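Local coordinates for putative phosphatase (Bacteroides thetaiotaomicron, PDB 3KYA), which is a putative phosphatase of unknown function that binds zinc and joins an IPT/TIG domain to what is probably a six-bladed beta-propeller, at residues Lys301-Ile306 with Glu345-Pro349; Thr320-Ala324 with Arg336-Glu341; Tyr350-Gly354 with Val406-Val412. All coordinates share one frame; numbering follows the deposited sequence.

Contact 1: residues Lys301-Ile306 with Glu345-Pro349; sequences KQLFTI and EFITP
Lys-301 and Glu-345 form a salt bridge at one end of this contact. Their side chains cross at about a right angle, and Lys-301 NZ lies 2.6 Å from Glu-345 OE2. The carboxylate accepts on the syn lone pair of that oxygen. A water takes a bond from Lys-301 NZ and gives one to Glu-345 OE1, 2.6 Å away. Both carboxylate oxygens are therefore tied to the ammonium group, one directly and one through the water. Leu-303 turns CD2 to the carboxylate and CD1 to the carbonyl of Phe-346, with 3.7 Å between Leu-303 CD1 and Phe-346 O.

The Phe-304 ring is the centre of the packing. Its chi1 of 41° sets CG between the backbone N and the carbonyl carbon and points the ring at 346-349. Pro-349 CD sits over one face, 4.0 Å from the ring centroid and 18° off the normal. Thr-348 CA lies over the same face. Both are CH-pi contacts. At the ring edge, Phe-346 O is 3.5 Å from Phe-304 CE2. Farther along, Ile-306 CG2 packs on Pro-349 CG at 3.9 Å. Ile-347 packs on Tyr-68 and Thr-348 on Tyr-66, both of the second subunit.

The two segments run nearly parallel, 16° apart, but side chains rather than backbone bonds join them. Each belongs to the outermost strand of its own four-stranded antiparallel sheet. This is consistent with the outer strands of neighbouring blades in what is probably a beta-propeller.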
loop_
_atom_site.group_PDB
_atom_site.type_symbol
_atom_site.label_atom_id
_atom_site.label_comp_id
_atom_site.label_asym_id
_atom_site.label_seq_id
_atom_site.Cartn_x
_atom_site.Cartn_y
_atom_site.Cartn_z
ATOM N N LYS A 301 5.416 40.477 6.613
ATOM C CA LYS A 301 4.016 40.319 6.199
ATOM C C LYS A 301 3.300 39.140 6.860
ATOM O O LYS A 301 3.741 38.003 6.734
ATOM C CB LYS A 301 3.949 40.191 4.672
ATOM C CG LYS A 301 2.550 40.239 4.098
ATOM C CD LYS A 301 2.518 40.211 2.566
ATOM C CE LYS A 301 1.055 40.047 2.078
ATOM N NZ LYS A 301 0.878 40.147 0.596
ATOM N N GLN A 302 2.186 39.421 7.548
ATOM C CA GLN A 302 1.371 38.376 8.185
ATOM C C GLN A 302 0.372 37.847 7.157
ATOM O O GLN A 302 -0.594 38.515 6.833
ATOM C CB GLN A 302 0.654 38.891 9.440
ATOM C CG GLN A 302 -0.254 37.852 10.123
ATOM C CD GLN A 302 -0.828 38.315 11.456
ATOM O OE1 GLN A 302 -0.174 39.032 12.219
ATOM N NE2 GLN A 302 -2.040 37.876 11.755
ATOM N N LEU A 303 0.603 36.637 6.653
ATOM C CA LEU A 303 -0.240 36.069 5.604
ATOM C C LEU A 303 -1.597 35.596 6.102
ATOM O O LEU A 303 -2.610 35.781 5.423
ATOM C CB LEU A 303 0.472 34.889 4.924
ATOM C CG LEU A 303 1.838 35.163 4.282
ATOM C CD1 LEU A 303 2.354 33.920 3.559
ATOM C CD2 LEU A 303 1.758 36.332 3.327
ATOM N N PHE A 304 -1.595 34.973 7.276
ATOM C CA PHE A 304 -2.781 34.394 7.883
ATOM C C PHE A 304 -2.445 33.811 9.248
ATOM O O PHE A 304 -1.267 33.807 9.669
ATOM C CB PHE A 304 -3.355 33.282 6.980
ATOM C CG PHE A 304 -2.293 32.391 6.352
ATOM C CD1 PHE A 304 -1.582 31.476 7.115
ATOM C CD2 PHE A 304 -2.028 32.464 4.994
ATOM C CE1 PHE A 304 -0.604 30.658 6.532
ATOM C CE2 PHE A 304 -1.050 31.660 4.408
ATOM C CZ PHE A 304 -0.339 30.755 5.182
ATOM N N THR A 305 -3.497 33.373 9.941
ATOM C CA THR A 305 -3.409 32.589 11.162
ATOM C C THR A 305 -3.888 31.219 10.677
ATOM O O THR A 305 -4.896 31.147 9.971
ATOM C CB THR A 305 -4.280 33.151 12.284
ATOM O OG1 THR A 305 -5.609 33.386 11.799
ATOM C CG2 THR A 305 -3.699 34.473 12.799
ATOM N N ILE A 306 -3.208 30.130 11.025
ATOM C CA ILE A 306 -3.604 28.828 10.464
ATOM C C ILE A 306 -4.836 28.158 11.092
ATOM O O ILE A 306 -5.508 27.400 10.417
ATOM C CB ILE A 306 -2.407 27.817 10.408
ATOM C CG1 ILE A 306 -2.053 27.250 11.791
ATOM C CG2 ILE A 306 -1.198 28.487 9.720
ATOM C CD1 ILE A 306 -0.911 26.183 11.767
ATOM N N GLU A 345 3.924 33.521 -2.395
ATOM C CA GLU A 345 3.420 33.377 -1.036
ATOM C C GLU A 345 2.606 32.100 -0.908
ATOM O O GLU A 345 1.971 31.667 -1.867
ATOM C CB GLU A 345 2.434 34.504 -0.690
ATOM C CG GLU A 345 2.981 35.913 -0.743
ATOM C CD GLU A 345 1.914 36.960 -0.442
ATOM O OE1 GLU A 345 0.719 36.611 -0.334
ATOM O OE2 GLU A 345 2.283 38.147 -0.333
ATOM N N PHE A 346 2.593 31.537 0.291
ATOM C CA PHE A 346 1.695 30.435 0.597
ATOM C C PHE A 346 0.284 31.003 0.814
ATOM O O PHE A 346 0.133 32.180 1.167
ATOM C CB PHE A 346 2.172 29.684 1.830
ATOM C CG PHE A 346 3.347 28.822 1.568
ATOM C CD1 PHE A 346 3.192 27.640 0.864
ATOM C CD2 PHE A 346 4.624 29.195 1.991
ATOM C CE1 PHE A 346 4.284 26.835 0.587
ATOM C CE2 PHE A 346 5.712 28.400 1.718
ATOM C CZ PHE A 346 5.547 27.214 1.008
ATOM N N ILE A 347 -0.736 30.174 0.590
ATOM C CA ILE A 347 -2.131 30.581 0.784
ATOM C C ILE A 347 -2.733 29.813 1.968
ATOM O O ILE A 347 -2.183 28.794 2.403
ATOM C CB ILE A 347 -2.987 30.414 -0.507
ATOM C CG1 ILE A 347 -3.239 28.956 -0.864
ATOM C CG2 ILE A 347 -2.329 31.085 -1.702
ATOM C CD1 ILE A 347 -4.114 28.821 -2.109
ATOM N N THR A 348 -3.852 30.317 2.485
ATOM C CA THR A 348 -4.529 29.730 3.630
ATOM C C THR A 348 -4.518 28.201 3.574
ATOM O O THR A 348 -4.976 27.612 2.599
ATOM C CB THR A 348 -5.983 30.238 3.734
ATOM O OG1 THR A 348 -5.965 31.666 3.845
ATOM C CG2 THR A 348 -6.669 29.650 4.941
ATOM N N PRO A 349 -3.976 27.557 4.620
ATOM C CA PRO A 349 -3.888 26.095 4.631
ATOM C C PRO A 349 -5.190 25.391 5.007
ATOM O O PRO A 349 -6.147 26.022 5.464
ATOM C CB PRO A 349 -2.822 25.822 5.707
ATOM C CG PRO A 349 -3.023 26.935 6.681
ATOM C CD PRO A 349 -3.316 28.148 5.803
HETATM O O HOH W 1 -1.153 38.297 0.359
#

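Contact 2: residues Thr320-Ala324 with Arg336-Glu341; sequences TGKYA and RSDYDE. With ZN (zinc ion), chain B; EDO (1,2-ethanediol), chain I.
The guanidinium of Arg-336 lies flat on the ring of Tyr-323 in a cation-pi stack. The planes are 23° apart, and Arg-336 CZ is 4.0 Å from the ring centroid. Arg-336 NH2 comes closest, 3.3 Å from Tyr-323 CD2, and sits toward the rim of the face. Tyr-323 CG lies over the guanidinium in turn.

Arg-336 is extended from CG to NE, with CG opposite the backbone N (chi1 -175°), and this carries the guanidinium to the ring. Its NH1 makes a salt bridge with Asp-338 OD1 at 2.8 Å, met from above the carboxylate plane. A water links the same oxygen to Lys-322 O, giving a bond to each. Asp-338 OD2 bonds to 1,2-ethanediol and to Tyr-68 OH of the second subunit. A leucine in place of Arg-336 would probably leave Asp-338 without its charged mate and the Tyr-323 ring without its flat cover.

The backbone of a beta hairpin holds these groups in register. Ala-324 and Ser-337 are an antiparallel hydrogen-bonded pair, with Ala-324 N to Ser-337 O and Ser-337 N to Ala-324 O both at 2.9 Å. Tyr-323 and Asp-338 are the adjacent non-hydrogen-bonded pair. Tyr-339 N then bonds to Lys-322 O at 3.0 Å. Farther out, Tyr-323 OH bonds to Glu-389.

At the strand end, Asp-340 turns away and binds zinc through OD2 at 2.0 Å. A water and two atoms from elsewhere complete the site. In this contact Asp-338 probably offsets the arginine charge, and the Tyr-323 face adds cation-pi stabilisation, while the same strand presents a metal ligand.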
loop_
_atom_site.group_PDB
_atom_site.type_symbol
_atom_site.label_atom_id
_atom_site.label_comp_id
_atom_site.label_asym_id
_atom_site.label_seq_id
_atom_site.Cartn_x
_atom_site.Cartn_y
_atom_site.Cartn_z
ATOM N N THR A 320 10.103 21.242 -4.504
ATOM C CA THR A 320 9.735 22.059 -5.661
ATOM C C THR A 320 9.282 23.451 -5.226
ATOM O O THR A 320 9.158 24.340 -6.058
ATOM C CB THR A 320 8.574 21.441 -6.469
ATOM O OG1 THR A 320 7.409 21.374 -5.635
ATOM C CG2 THR A 320 8.929 20.039 -6.997
ATOM N N GLY A 321 9.005 23.620 -3.932
ATOM C CA GLY A 321 8.500 24.876 -3.381
ATOM C C GLY A 321 7.023 25.120 -3.696
ATOM O O GLY A 321 6.489 26.173 -3.381
ATOM N N LYS A 322 6.345 24.133 -4.269
ATOM C CA LYS A 322 4.956 24.322 -4.720
ATOM C C LYS A 322 3.888 24.144 -3.623
ATOM O O LYS A 322 2.717 24.505 -3.823
ATOM C CB LYS A 322 4.688 23.414 -5.917
ATOM C CG LYS A 322 5.548 23.783 -7.123
ATOM C CD LYS A 322 5.163 23.073 -8.410
ATOM C CE LYS A 322 6.137 23.462 -9.541
ATOM N NZ LYS A 322 5.806 22.837 -10.863
ATOM N N TYR A 323 4.285 23.560 -2.502
ATOM C CA TYR A 323 3.415 23.418 -1.339
ATOM C C TYR A 323 4.225 23.135 -0.085
ATOM O O TYR A 323 5.439 22.909 -0.158
ATOM C CB TYR A 323 2.338 22.355 -1.546
ATOM C CG TYR A 323 2.773 20.915 -1.679
ATOM C CD1 TYR A 323 2.852 20.087 -0.565
ATOM C CD2 TYR A 323 3.018 20.356 -2.929
ATOM C CE1 TYR A 323 3.191 18.737 -0.692
ATOM C CE2 TYR A 323 3.374 19.005 -3.069
ATOM C CZ TYR A 323 3.455 18.206 -1.947
ATOM O OH TYR A 323 3.774 16.868 -2.081
ATOM N N ALA A 324 3.548 23.197 1.059
ATOM C CA ALA A 324 4.147 22.959 2.365
ATOM C C ALA A 324 3.183 22.254 3.303
ATOM O O ALA A 324 1.961 22.352 3.143
ATOM C CB ALA A 324 4.575 24.272 2.994
ATOM N N ARG A 336 -1.969 21.445 5.044
ATOM C CA ARG A 336 -1.286 21.614 3.779
ATOM C C ARG A 336 -1.603 22.990 3.227
ATOM O O ARG A 336 -2.747 23.442 3.289
ATOM C CB ARG A 336 -1.702 20.549 2.781
ATOM C CG ARG A 336 -0.958 20.559 1.438
ATOM C CD ARG A 336 -1.493 19.417 0.563
ATOM N NE ARG A 336 -0.800 19.219 -0.716
ATOM C CZ ARG A 336 -0.914 20.025 -1.765
ATOM N NH1 ARG A 336 -1.650 21.120 -1.687
ATOM N NH2 ARG A 336 -0.273 19.760 -2.891
ATOM N N SER A 337 -0.583 23.635 2.670
ATOM C CA SER A 337 -0.724 24.949 2.070
ATOM C C SER A 337 -0.124 24.981 0.654
ATOM O O SER A 337 1.031 24.578 0.462
ATOM C CB SER A 337 -0.037 25.971 2.986
ATOM O OG SER A 337 -0.025 27.269 2.442
ATOM N N ASP A 338 -0.899 25.448 -0.325
ATOM C CA ASP A 338 -0.410 25.609 -1.700
ATOM C C ASP A 338 0.363 26.931 -1.852
ATOM O O ASP A 338 0.076 27.909 -1.163
ATOM C CB ASP A 338 -1.557 25.552 -2.704
ATOM C CG ASP A 338 -2.117 24.156 -2.863
ATOM O OD1 ASP A 338 -1.371 23.281 -3.365
ATOM O OD2 ASP A 338 -3.290 23.926 -2.491
ATOM N N TYR A 339 1.348 26.942 -2.747
ATOM C CA TYR A 339 2.178 28.130 -2.984
ATOM C C TYR A 339 1.797 28.823 -4.277
ATOM O O TYR A 339 1.843 28.218 -5.337
ATOM C CB TYR A 339 3.638 27.709 -3.060
ATOM C CG TYR A 339 4.649 28.844 -3.074
ATOM C CD1 TYR A 339 4.979 29.510 -1.896
ATOM C CD2 TYR A 339 5.318 29.202 -4.249
ATOM C CE1 TYR A 339 5.956 30.534 -1.880
ATOM C CE2 TYR A 339 6.289 30.224 -4.248
ATOM C CZ TYR A 339 6.598 30.876 -3.058
ATOM O OH TYR A 339 7.556 31.875 -3.028
ATOM N N ASP A 340 1.417 30.094 -4.190
ATOM C CA ASP A 340 1.091 30.883 -5.379
ATOM C C ASP A 340 2.423 31.338 -5.956
ATOM O O ASP A 340 3.101 32.181 -5.366
ATOM C CB ASP A 340 0.197 32.077 -5.043
ATOM C CG ASP A 340 -0.179 32.894 -6.270
ATOM O OD1 ASP A 340 0.660 33.020 -7.189
ATOM O OD2 ASP A 340 -1.316 33.431 -6.328
ATOM N N GLU A 341 2.783 30.781 -7.108
ATOM C CA GLU A 341 4.077 31.059 -7.738
ATOM C C GLU A 341 4.245 32.460 -8.322
ATOM O O GLU A 341 5.376 32.883 -8.547
ATOM C CB GLU A 341 4.388 30.001 -8.798
ATOM C CG GLU A 341 4.652 28.650 -8.152
ATOM C CD GLU A 341 5.374 27.676 -9.058
ATOM O OE1 GLU A 341 4.888 27.420 -10.180
ATOM O OE2 GLU A 341 6.414 27.147 -8.621
HETATM ZN ZN ZN B . -1.762 34.252 -8.150
HETATM C C1 EDO I . -4.594 20.689 -5.092
HETATM O O1 EDO I . -3.683 21.710 -5.500
HETATM C C2 EDO I . -4.392 20.387 -3.620
HETATM O O2 EDO I . -4.450 21.583 -2.839
HETATM O O HOH W 2 8.152 27.199 -5.936
HETATM O O HOH W 3 0.473 23.984 -5.049
HETATM O O HOH W 4 -3.792 34.527 -7.848
#

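Contact 3: residues Tyr350-Gly354 with Val406-Val412; sequences YNFVG and VTPEGIV. With EDO (1,2-ethanediol), chain I.
Phe-352 meets the carbonyl oxygens of Thr-407 and Pro-408 at the edge of its ring, while Val-353 CG1 of its own segment lies over one face. Phe-352 and Val-353 form a classic beta bulge opposite Phe-334, and these two successive residues both meet 406-412. That segment holds a type I beta turn from Thr-407 to Gly-410, closed by Gly-410 N to Thr-407 O, between the last two strands of the next sheet. The sheets are probably adjacent propeller blades.

Pro-408 O lies near the ring plane, 3.5 Å from Phe-352 CZ. Phe-352 CG is opposite the backbone N (chi1 -180°), which swings the ring over to the turn. Val-406 CG1 approaches Phe-352 CE2 at 3.7 Å. The ring also stacks with Tyr-325.

Val-353 packs between the Phe-352 ring and the valines. Its CG1 touches Val-406 CG1 and Gly-410 O, and Val-353 CG1 is 3.8 Å from Val-412 CG2. The packing is therefore largely apolar, with the carbonyl oxygens of the turn also in contact. Oblique to the ring, Gly-410 CA comes within 3.6 Å of Phe-352 CZ.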
loop_
_atom_site.group_PDB
_atom_site.type_symbol
_atom_site.label_atom_id
_atom_site.label_comp_id
_atom_site.label_asym_id
_atom_site.label_seq_id
_atom_site.Cartn_x
_atom_site.Cartn_y
_atom_site.Cartn_z
ATOM N N TYR A 350 -5.204 24.079 4.805
ATOM C CA TYR A 350 -6.350 23.246 5.139
ATOM C C TYR A 350 -5.883 21.953 5.813
ATOM O O TYR A 350 -4.742 21.519 5.630
ATOM C CB TYR A 350 -7.201 22.959 3.889
ATOM C CG TYR A 350 -6.488 22.256 2.729
ATOM C CD1 TYR A 350 -6.333 20.872 2.714
ATOM C CD2 TYR A 350 -6.005 22.975 1.632
ATOM C CE1 TYR A 350 -5.710 20.225 1.654
ATOM C CE2 TYR A 350 -5.384 22.331 0.559
ATOM C CZ TYR A 350 -5.236 20.960 0.583
ATOM O OH TYR A 350 -4.631 20.307 -0.469
ATOM N N ASN A 351 -6.776 21.348 6.593
ATOM C CA ASN A 351 -6.454 20.110 7.298
ATOM C C ASN A 351 -6.115 19.010 6.290
ATOM O O ASN A 351 -6.827 18.800 5.322
ATOM C CB ASN A 351 -7.585 19.700 8.246
ATOM C CG ASN A 351 -7.822 20.724 9.346
ATOM O OD1 ASN A 351 -7.292 21.831 9.301
ATOM N ND2 ASN A 351 -8.647 20.363 10.328
ATOM N N PHE A 352 -4.989 18.335 6.512
ATOM C CA PHE A 352 -4.486 17.305 5.587
ATOM C C PHE A 352 -4.479 15.888 6.177
ATOM O O PHE A 352 -5.201 15.016 5.683
ATOM C CB PHE A 352 -3.090 17.735 5.072
ATOM C CG PHE A 352 -2.461 16.753 4.100
ATOM C CD1 PHE A 352 -3.142 16.344 2.957
ATOM C CD2 PHE A 352 -1.178 16.266 4.316
ATOM C CE1 PHE A 352 -2.561 15.436 2.070
ATOM C CE2 PHE A 352 -0.602 15.351 3.437
ATOM C CZ PHE A 352 -1.284 14.950 2.314
ATOM N N VAL A 353 -3.670 15.640 7.207
ATOM C CA VAL A 353 -3.628 14.317 7.849
ATOM C C VAL A 353 -3.614 14.452 9.365
ATOM O O VAL A 353 -3.057 15.404 9.902
ATOM C CB VAL A 353 -2.414 13.467 7.409
ATOM C CG1 VAL A 353 -2.529 13.064 5.930
ATOM C CG2 VAL A 353 -1.103 14.216 7.690
ATOM N N GLY A 354 -4.231 13.487 10.046
ATOM C CA GLY A 354 -4.323 13.508 11.497
ATOM C C GLY A 354 -5.635 14.125 11.955
ATOM O O GLY A 354 -6.328 14.790 11.172
ATOM N N VAL A 406 3.925 9.662 4.884
ATOM C CA VAL A 406 2.724 10.295 4.350
ATOM C C VAL A 406 2.871 10.443 2.839
ATOM O O VAL A 406 3.774 11.152 2.363
ATOM C CB VAL A 406 2.463 11.717 4.965
ATOM C CG1 VAL A 406 1.143 12.303 4.432
ATOM C CG2 VAL A 406 2.430 11.675 6.508
ATOM N N THR A 407 2.004 9.774 2.079
ATOM C CA THR A 407 2.019 9.906 0.634
ATOM C C THR A 407 1.353 11.238 0.274
ATOM O O THR A 407 0.639 11.808 1.092
ATOM C CB THR A 407 1.295 8.739 -0.074
ATOM O OG1 THR A 407 -0.093 8.728 0.284
ATOM C CG2 THR A 407 1.943 7.404 0.289
ATOM N N PRO A 408 1.583 11.742 -0.943
ATOM C CA PRO A 408 0.973 13.008 -1.363
ATOM C C PRO A 408 -0.557 12.999 -1.293
ATOM O O PRO A 408 -1.156 14.045 -1.092
ATOM C CB PRO A 408 1.425 13.150 -2.813
ATOM C CG PRO A 408 2.686 12.429 -2.871
ATOM C CD PRO A 408 2.542 11.252 -1.946
ATOM N N GLU A 409 -1.150 11.816 -1.426
ATOM C CA GLU A 409 -2.602 11.622 -1.374
ATOM C C GLU A 409 -3.146 11.620 0.058
ATOM O O GLU A 409 -4.365 11.640 0.263
ATOM C CB GLU A 409 -2.996 10.300 -2.070
ATOM C CG GLU A 409 -2.713 10.227 -3.590
ATOM C CD GLU A 409 -1.232 10.135 -3.980
ATOM O OE1 GLU A 409 -0.367 9.840 -3.109
ATOM O OE2 GLU A 409 -0.932 10.358 -5.189
ATOM N N GLY A 410 -2.255 11.572 1.045
ATOM C CA GLY A 410 -2.641 11.593 2.448
ATOM C C GLY A 410 -2.732 10.249 3.148
ATOM O O GLY A 410 -3.316 10.155 4.226
ATOM N N ILE A 411 -2.169 9.200 2.563
ATOM C CA ILE A 411 -2.146 7.910 3.247
ATOM C C ILE A 411 -0.970 7.902 4.246
ATOM O O ILE A 411 0.184 8.114 3.858
ATOM C CB ILE A 411 -2.042 6.728 2.281
ATOM C CG1 ILE A 411 -3.257 6.703 1.345
ATOM C CG2 ILE A 411 -1.968 5.424 3.049
ATOM C CD1 ILE A 411 -3.346 5.451 0.459
ATOM N N VAL A 412 -1.289 7.685 5.522
ATOM C CA VAL A 412 -0.299 7.634 6.582
ATOM C C VAL A 412 -0.016 6.183 6.973
ATOM O O VAL A 412 -0.934 5.401 7.225
ATOM C CB VAL A 412 -0.737 8.419 7.828
ATOM C CG1 VAL A 412 0.414 8.465 8.877
ATOM C CG2 VAL A 412 -1.181 9.836 7.442
HETATM C C1 EDO I . -4.594 20.689 -5.092
HETATM O O1 EDO I . -3.683 21.710 -5.500
HETATM C C2 EDO I . -4.392 20.387 -3.620
HETATM O O2 EDO I . -4.450 21.583 -2.839
#

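Overall arrangement
From the N terminus, strand 300-305 ends one sheet, and the chain then builds the four strands of the next. Contact 1 closes a loop of 38 residues, from 301-306 to 345-349, between the outermost strands of two sheets. Contact 2 falls within that loop and pairs two strands of the second sheet. The two touch directly: Ser-337 OG probably bonds to Ile-347 O. Contact 3 starts where contact 1 ends, on strand 345-352, and closes a separate loop to 406-412 in the following sheet. Arg-336 N probably bonds to Tyr-350 O, linking contacts 2 and 3. Together they tie three successive sheets, the probable propeller blades.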